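Local coordinates for serine protease (Nocardiopsis alba, PDB 2OUA), which probably cleaves peptide bonds inside proteins as a secreted, chymotrypsin-fold serine endopeptidase, present here as the protease part of a longer precursor, at residues Leu7-Met11 / Thr41-Ile45; Phe57-Asp61 / Tyr123-His129. One frame throughout, in Å; residues are numbered along the deposited sequence.

Contact 1 of 2, residues Leu7-Met11 / Thr41-Ile45; sequences LAYTM and TQVSI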
loop_
_atom_site.group_PDB
_atom_site.type_symbol
_atom_site.label_atom_id
_atom_site.label_comp_id
_atom_site.label_asym_id
_atom_site.label_seq_id
_atom_site.Cartn_x
_atom_site.Cartn_y
_atom_site.Cartn_z
ATOM N N LEU A 7 -8.782 -0.133 0.147
ATOM C CA LEU A 7 -9.847 -0.963 0.696
ATOM C C LEU A 7 -9.319 -2.007 1.667
ATOM O O LEU A 7 -8.194 -2.489 1.540
ATOM C CB LEU A 7 -10.630 -1.651 -0.423
ATOM C CG LEU A 7 -11.364 -0.735 -1.408
ATOM C CD1 LEU A 7 -12.244 -1.583 -2.315
ATOM C CD2 LEU A 7 -12.210 0.284 -0.655
ATOM N N ALA A 8 -10.149 -2.357 2.639
ATOM C CA ALA A 8 -9.775 -3.336 3.643
ATOM C C ALA A 8 -9.794 -4.764 3.123
ATOM O O ALA A 8 -10.568 -5.107 2.226
ATOM C CB ALA A 8 -10.716 -3.227 4.842
ATOM N N TYR A 9 -8.913 -5.585 3.685
ATOM C CA TYR A 9 -8.853 -7.005 3.369
ATOM C C TYR A 9 -8.447 -7.652 4.684
ATOM O O TYR A 9 -7.828 -7.006 5.530
ATOM C CB TYR A 9 -7.855 -7.308 2.236
ATOM C CG TYR A 9 -6.385 -7.114 2.542
ATOM C CD1 TYR A 9 -5.654 -8.088 3.224
ATOM C CD2 TYR A 9 -5.710 -5.985 2.086
ATOM C CE1 TYR A 9 -4.275 -7.940 3.438
ATOM C CE2 TYR A 9 -4.345 -5.828 2.292
ATOM C CZ TYR A 9 -3.632 -6.806 2.964
ATOM O OH TYR A 9 -2.280 -6.638 3.150
ATOM N N THR A 10 -8.817 -8.910 4.884
ATOM C CA THR A 10 -8.497 -9.571 6.138
ATOM C C THR A 10 -7.662 -10.825 5.953
ATOM O O THR A 10 -7.759 -11.506 4.933
ATOM C CB THR A 10 -9.782 -9.933 6.906
ATOM O OG1 THR A 10 -10.622 -10.738 6.073
ATOM C CG2 THR A 10 -10.541 -8.668 7.298
ATOM N N MET A 11 -6.848 -11.120 6.960
ATOM C CA MET A 11 -5.967 -12.280 6.943
ATOM C C MET A 11 -5.599 -12.641 8.375
ATOM O O MET A 11 -4.466 -13.037 8.652
ATOM C CB MET A 11 -4.698 -11.952 6.158
ATOM C CG MET A 11 -4.154 -10.539 6.400
ATOM S SD MET A 11 -4.057 -10.051 8.147
ATOM C CE MET A 11 -3.875 -8.277 7.981
ATOM N N THR A 41 0.061 -16.711 3.337
ATOM C CA THR A 41 -1.086 -16.238 4.097
ATOM C C THR A 41 -2.283 -15.949 3.210
ATOM O O THR A 41 -2.163 -15.295 2.171
ATOM C CB THR A 41 -0.730 -14.986 4.914
ATOM O OG1 THR A 41 0.211 -15.351 5.929
ATOM C CG2 THR A 41 -1.966 -14.397 5.574
ATOM N N GLN A 42 -3.438 -16.448 3.638
ATOM C CA GLN A 42 -4.694 -16.293 2.914
ATOM C C GLN A 42 -5.349 -14.943 3.169
ATOM O O GLN A 42 -5.346 -14.431 4.292
ATOM C CB GLN A 42 -5.663 -17.411 3.307
ATOM C CG GLN A 42 -5.202 -18.803 2.910
ATOM C CD GLN A 42 -5.157 -18.991 1.410
ATOM O OE1 GLN A 42 -6.144 -18.748 0.715
ATOM N NE2 GLN A 42 -4.014 -19.432 0.902
ATOM N N VAL A 43 -5.936 -14.387 2.116
ATOM C CA VAL A 43 -6.589 -13.090 2.181
ATOM C C VAL A 43 -8.041 -13.141 1.724
ATOM O O VAL A 43 -8.392 -13.904 0.824
ATOM C CB VAL A 43 -5.849 -12.068 1.282
ATOM C CG1 VAL A 43 -6.690 -10.813 1.101
ATOM C CG2 VAL A 43 -4.500 -11.723 1.895
ATOM N N SER A 44 -8.870 -12.315 2.351
ATOM C CA SER A 44 -10.280 -12.197 1.998
ATOM C C SER A 44 -10.619 -10.724 1.823
ATOM O O SER A 44 -10.279 -9.891 2.669
ATOM C CB SER A 44 -11.182 -12.785 3.087
ATOM O OG SER A 44 -11.200 -14.199 3.036
ATOM N N ILE A 45 -11.265 -10.402 0.708
ATOM C CA ILE A 45 -11.698 -9.039 0.432
ATOM C C ILE A 45 -13.014 -9.160 -0.326
ATOM O O ILE A 45 -13.043 -9.546 -1.495
ATOM C CB ILE A 45 -10.653 -8.251 -0.401
ATOM C CG1 ILE A 45 -11.245 -6.903 -0.816
ATOM C CG2 ILE A 45 -10.203 -9.059 -1.602
ATOM C CD1 ILE A 45 -10.228 -5.947 -1.406
HETATM O O HOH W 1 -13.023 -9.665 4.553
#
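Y9, V43 and I45 form the buried centre of this contact. CD1 of the Y9 ring lies 3.6 Å from CG1 of V43, and CB of Y9 is 4.0 Å from CB of I45. L7 adds a looser touch, with its CB 4.4 Å from CD1 of I45. M11 extends the apolar row at the far end: its CB is 3.7 Å from CG2 of T41 and 4.3 Å from CG2 of V43. The strands 8-10 and 42-45 run antiparallel but splayed, at 139°, so the backbones pair at one point. T10 and S44 are a hydrogen-bonded pair there. T10 N donates to S44 O at 2.8 Å, and S44 N donates to T10 O at 2.9 Å. CA-H...O contacts flank the pair, from Y9 CA to S44 O at 3.3 Å and from V43 CA to T10 O at 3.4 Å. The side chains of T10 and S44 lie on the more open face. A water sits 3.0 Å from T10 OG1 and weakly donates to S44 O at 3.3 Å.

This single antiparallel bridge belongs to the N-terminal half of the chymotrypsin-like fold and helps close its first beta-barrel. Strand 8-10 also pairs with strand 14-22, where Y9 and C15 are joined by a backbone hydrogen bond. Strand 42-45 pairs with strand 48-56, where a backbone hydrogen bond joins V43 and G50. Y9 reaches into the interior between them: its ring meets F30 and touches F52, and its hydroxyl hydrogen-bonds to T32 at the end of strand 28-32.

Contact 2 of 2, residues Phe57-Asp61 / Tyr123-His129; sequences FPGND and YPQGTVH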
loop_
_atom_site.group_PDB
_atom_site.type_symbol
_atom_site.label_atom_id
_atom_site.label_comp_id
_atom_site.label_asym_id
_atom_site.label_seq_id
_atom_site.Cartn_x
_atom_site.Cartn_y
_atom_site.Cartn_z
ATOM N N PHE A 57 9.498 -8.725 5.040
ATOM C CA PHE A 57 9.390 -7.863 6.214
ATOM C C PHE A 57 9.979 -8.641 7.388
ATOM O O PHE A 57 9.631 -9.805 7.592
ATOM C CB PHE A 57 7.923 -7.543 6.522
ATOM C CG PHE A 57 7.733 -6.808 7.822
ATOM C CD1 PHE A 57 7.972 -5.439 7.905
ATOM C CD2 PHE A 57 7.366 -7.497 8.975
ATOM C CE1 PHE A 57 7.849 -4.763 9.127
ATOM C CE2 PHE A 57 7.243 -6.835 10.202
ATOM C CZ PHE A 57 7.487 -5.462 10.276
ATOM N N PRO A 58 10.881 -8.024 8.174
ATOM C CA PRO A 58 11.430 -6.662 8.099
ATOM C C PRO A 58 12.397 -6.501 6.927
ATOM O O PRO A 58 12.315 -7.237 5.945
ATOM C CB PRO A 58 12.158 -6.497 9.441
ATOM C CG PRO A 58 11.588 -7.565 10.315
ATOM C CD PRO A 58 11.375 -8.710 9.377
ATOM N N GLY A 59 13.332 -5.562 7.051
ATOM C CA GLY A 59 14.291 -5.312 5.981
ATOM C C GLY A 59 13.594 -4.378 5.019
ATOM O O GLY A 59 13.944 -3.207 4.891
ATOM N N ASN A 60 12.600 -4.925 4.324
ATOM C CA ASN A 60 11.765 -4.152 3.420
ATOM C C ASN A 60 10.402 -4.325 4.079
ATOM O O ASN A 60 10.312 -4.881 5.175
ATOM C CB ASN A 60 11.738 -4.774 2.017
ATOM C CG ASN A 60 13.109 -4.809 1.357
ATOM O OD1 ASN A 60 13.750 -3.775 1.159
ATOM N ND2 ASN A 60 13.561 -6.006 1.006
ATOM N N ASP A 61 9.348 -3.825 3.451
ATOM C CA ASP A 61 8.003 -4.018 3.985
ATOM C C ASP A 61 7.135 -4.023 2.747
ATOM O O ASP A 61 6.363 -3.100 2.500
ATOM C CB ASP A 61 7.588 -2.891 4.932
ATOM C CG ASP A 61 6.306 -3.218 5.684
ATOM O OD1 ASP A 61 5.737 -4.302 5.431
ATOM O OD2 ASP A 61 5.862 -2.405 6.529
ATOM N N TYR A 123 10.834 -1.008 14.018
ATOM C CA TYR A 123 9.503 -1.467 14.394
ATOM C C TYR A 123 9.729 -2.516 15.477
ATOM O O TYR A 123 10.855 -2.969 15.685
ATOM C CB TYR A 123 8.807 -2.119 13.193
ATOM C CG TYR A 123 8.445 -1.166 12.072
ATOM C CD1 TYR A 123 8.520 -1.572 10.742
ATOM C CD2 TYR A 123 7.993 0.128 12.339
ATOM C CE1 TYR A 123 8.156 -0.715 9.701
ATOM C CE2 TYR A 123 7.624 0.992 11.307
ATOM C CZ TYR A 123 7.707 0.563 9.991
ATOM O OH TYR A 123 7.326 1.404 8.967
ATOM N N PRO A 124 8.669 -2.917 16.184
ATOM C CA PRO A 124 8.865 -3.927 17.226
ATOM C C PRO A 124 9.438 -5.231 16.667
ATOM O O PRO A 124 10.116 -5.974 17.379
ATOM C CB PRO A 124 7.462 -4.106 17.797
ATOM C CG PRO A 124 6.865 -2.735 17.631
ATOM C CD PRO A 124 7.301 -2.378 16.226
ATOM N N GLN A 125 9.179 -5.496 15.387
ATOM C CA GLN A 125 9.659 -6.722 14.744
ATOM C C GLN A 125 11.051 -6.599 14.125
ATOM O O GLN A 125 11.631 -7.594 13.687
ATOM C CB GLN A 125 8.691 -7.173 13.640
ATOM C CG GLN A 125 7.254 -7.401 14.078
ATOM C CD GLN A 125 6.539 -6.111 14.405
ATOM O OE1 GLN A 125 6.830 -5.064 13.825
ATOM N NE2 GLN A 125 5.581 -6.176 15.329
ATOM N N GLY A 126 11.584 -5.383 14.075
ATOM C CA GLY A 126 12.898 -5.202 13.488
ATOM C C GLY A 126 13.000 -3.922 12.682
ATOM O O GLY A 126 12.074 -3.110 12.672
ATOM N N THR A 127 14.120 -3.745 11.992
ATOM C CA THR A 127 14.329 -2.542 11.199
ATOM C C THR A 127 13.962 -2.722 9.738
ATOM O O THR A 127 14.132 -3.798 9.165
ATOM C CB THR A 127 15.797 -2.083 11.263
ATOM O OG1 THR A 127 16.638 -3.095 10.697
ATOM C CG2 THR A 127 16.214 -1.840 12.703
ATOM N N VAL A 128 13.452 -1.648 9.144
ATOM C CA VAL A 128 13.074 -1.640 7.739
ATOM C C VAL A 128 13.766 -0.428 7.125
ATOM O O VAL A 128 13.666 0.681 7.650
ATOM C CB VAL A 128 11.547 -1.504 7.562
ATOM C CG1 VAL A 128 11.196 -1.444 6.075
ATOM C CG2 VAL A 128 10.842 -2.682 8.224
ATOM N N HIS A 129 14.469 -0.642 6.017
ATOM C CA HIS A 129 15.189 0.441 5.356
ATOM C C HIS A 129 14.577 0.852 4.023
ATOM O O HIS A 129 13.587 0.265 3.570
ATOM C CB HIS A 129 16.640 0.017 5.137
ATOM C CG HIS A 129 16.780 -1.220 4.307
ATOM N ND1 HIS A 129 16.615 -1.220 2.939
ATOM C CD2 HIS A 129 17.042 -2.502 4.657
ATOM C CE1 HIS A 129 16.768 -2.448 2.481
ATOM N NE2 HIS A 129 17.030 -3.245 3.500
#
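F57 turns its ring edge to Y123 and Q125: its CE1 is 3.6 Å from Y123 CD1, and its CZ is 3.6 Å from Q125 OE1. CE1 also lies 3.8 Å from V128 CG2. P58 follows a cis peptide bond and packs over the hairpin, with CG 3.4 Å from Q125 O and CB 4.2 Å from V128 CG2. A side chain on G126 would run into this proline. The hairpin is strands 119-123 and 126-129, joined by a type I turn from Y123 to G126. In this chymotrypsin-like fold it meets the loop that carries D61, the predicted charge-relay aspartate. G59 bridges the two backbones. Its N donates to T127 O and its O accepts from H129 N, both at 2.9 Å. V128 CG1 packs against the same loop, 4.1 Å from D61 CB. The D61 carboxylate hydrogen-bonds to H35 and S158, and Y123 OH also bonds to S158. F57 meets the H35 ring edge-to-face.

How the contacts relate
Both segments of contact 1 precede those of contact 2 in the chain. The centres are about 21 Å apart, and their nearest atoms are about 9 Å apart without touching. Strand 48-56 connects them: it pairs with strand 42-45 of contact 1, and its end leads into loop 57-61 of contact 2. Contact 1 lies within the N-terminal barrel. Contact 2 joins that barrel to a hairpin contributed by the C-terminal half. The predicted triad of H35, D61 and S143 draws on both halves. D61 belongs to contact 2, while in contact 1 the side chain of Y9 is about 7 Å from that of S143, and the side chain of M11 about 7 Å from that of H35.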